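Local coordinates for GCN5-related N-acetyltransferase (Exiguobacterium sibiricum 255-15, PDB 3GY9), which binds coenzyme A and, as a member of the GCN5-related N-acetyltransferase family, probably transfers acyl groups to a substrate not yet identified, at residues 14-17 and 18-21. Residues are numbered along the deposited sequence; the frame is centred on the assembly and turned at random.
Sequences GYNW and LPLL. With SO4 (sulfate ion), chain C.
An Asx turn at Asn-16 caps the start of helix 18-26: OD1 accepts from the backbone N of Leu-18 at 3.0 Å. The donor lies well above the amide's carbonyl plane, 42° out of it, and CD of Pro-19 comes within 3.5 Å of the same OD1. With CG anti to the backbone N (chi1 -176°), the amide is set beside its own backbone carbonyl carbon, where OD1 meets Leu-18 N. This is the solvent side, and the other end of the amide turns outward, where ND2 donates to O4 of a sulfate ion, probably from the crystallisation liquor and also held by Gln-60.

Trp-17 and Leu-20 make the buried side. Their side chains run alongside each other, pointing the same way, and CD2 of Leu-20 sits at the indole's edge, in its plane, 4.0 Å from CZ3. CB of Tyr-15 lies over one face, offset toward the rim, while NE1 is tied back to the carbonyl of Phe-12. Trp-17 O accepts from Leu-21 N at 2.9 Å, and Leu-21 CD1 packs 4.1 Å from Trp-17 CB. Val-53, Cys-64, Met-35 and Leu-36 also pack on Trp-17. A water bridges the first turn, donating to Asn-16 O and accepting from Leu-20 N at 3.0 Å.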
loop_
_atom_site.group_PDB
_atom_site.type_symbol
_atom_site.label_atom_id
_atom_site.label_comp_id
_atom_site.label_asym_id
_atom_site.label_seq_id
_atom_site.Cartn_x
_atom_site.Cartn_y
_atom_site.Cartn_z
ATOM N N GLY A 14 -1.847 16.901 -7.660
ATOM C CA GLY A 14 -1.549 17.904 -6.653
ATOM C C GLY A 14 -0.325 17.593 -5.804
ATOM O O GLY A 14 -0.109 18.264 -4.797
ATOM N N TYR A 15 0.468 16.601 -6.195
ATOM C CA TYR A 15 1.668 16.199 -5.439
ATOM C C TYR A 15 2.853 16.183 -6.350
ATOM O O TYR A 15 2.719 15.898 -7.552
ATOM C CB TYR A 15 1.523 14.785 -4.877
ATOM C CG TYR A 15 0.326 14.588 -3.998
ATOM C CD1 TYR A 15 0.372 14.886 -2.636
ATOM C CD2 TYR A 15 -0.880 14.137 -4.537
ATOM C CE1 TYR A 15 -0.756 14.705 -1.824
ATOM C CE2 TYR A 15 -1.996 13.961 -3.741
ATOM C CZ TYR A 15 -1.928 14.242 -2.403
ATOM O OH TYR A 15 -3.057 14.063 -1.651
ATOM N N ASN A 16 4.037 16.445 -5.799
ATOM C CA ASN A 16 5.260 16.220 -6.567
ATOM C C ASN A 16 5.700 14.784 -6.402
ATOM O O ASN A 16 6.256 14.416 -5.364
ATOM C CB ASN A 16 6.371 17.157 -6.118
ATOM C CG ASN A 16 7.639 17.017 -6.966
ATOM O OD1 ASN A 16 7.643 16.249 -7.943
ATOM N ND2 ASN A 16 8.703 17.760 -6.618
ATOM N N TRP A 17 5.465 13.984 -7.433
ATOM C CA TRP A 17 5.808 12.562 -7.415
ATOM C C TRP A 17 7.210 12.259 -7.909
ATOM O O TRP A 17 7.643 11.104 -7.861
ATOM C CB TRP A 17 4.851 11.775 -8.322
ATOM C CG TRP A 17 3.442 11.795 -7.872
ATOM C CD1 TRP A 17 2.442 12.569 -8.370
ATOM C CD2 TRP A 17 2.866 11.004 -6.827
ATOM N NE1 TRP A 17 1.270 12.303 -7.698
ATOM C CE2 TRP A 17 1.506 11.353 -6.740
ATOM C CE3 TRP A 17 3.368 10.040 -5.954
ATOM C CZ2 TRP A 17 0.641 10.754 -5.824
ATOM C CZ3 TRP A 17 2.498 9.447 -5.037
ATOM C CH2 TRP A 17 1.159 9.814 -4.982
ATOM N N LEU A 18 7.910 13.255 -8.440
ATOM C CA LEU A 18 9.208 12.989 -9.073
ATOM C C LEU A 18 10.222 12.318 -8.143
ATOM O O LEU A 18 10.918 11.397 -8.573
ATOM C CB LEU A 18 9.794 14.224 -9.729
ATOM C CG LEU A 18 9.114 14.564 -11.038
ATOM C CD1 LEU A 18 9.752 15.813 -11.604
ATOM C CD2 LEU A 18 9.195 13.400 -12.052
ATOM N N PRO A 19 10.361 12.805 -6.898
ATOM C CA PRO A 19 11.318 12.098 -6.025
ATOM C C PRO A 19 11.019 10.615 -5.826
ATOM O O PRO A 19 11.921 9.779 -5.928
ATOM C CB PRO A 19 11.224 12.866 -4.712
ATOM C CG PRO A 19 10.749 14.230 -5.103
ATOM C CD PRO A 19 9.839 14.038 -6.270
ATOM N N LEU A 20 9.754 10.292 -5.600
ATOM C CA LEU A 20 9.322 8.900 -5.419
ATOM C C LEU A 20 9.564 8.073 -6.691
ATOM O O LEU A 20 10.028 6.925 -6.634
ATOM C CB LEU A 20 7.840 8.858 -5.009
ATOM C CG LEU A 20 7.423 7.795 -4.002
ATOM C CD1 LEU A 20 8.126 7.952 -2.688
ATOM C CD2 LEU A 20 5.920 7.861 -3.823
ATOM N N LEU A 21 9.276 8.675 -7.841
ATOM C CA LEU A 21 9.520 8.022 -9.134
ATOM C C LEU A 21 11.002 7.753 -9.347
ATOM O O LEU A 21 11.402 6.673 -9.798
ATOM C CB LEU A 21 8.998 8.884 -10.280
ATOM C CG LEU A 21 7.495 8.845 -10.488
ATOM C CD1 LEU A 21 7.008 9.994 -11.375
ATOM C CD2 LEU A 21 7.119 7.509 -11.129
HETATM S S SO4 C . 8.304 19.012 -3.031
HETATM O O1 SO4 C . 9.304 19.744 -2.264
HETATM O O2 SO4 C . 7.025 19.074 -2.338
HETATM O O3 SO4 C . 8.722 17.621 -3.147
HETATM O O4 SO4 C . 8.157 19.594 -4.360
HETATM O O HOH W 1 7.721 12.208 -4.485
#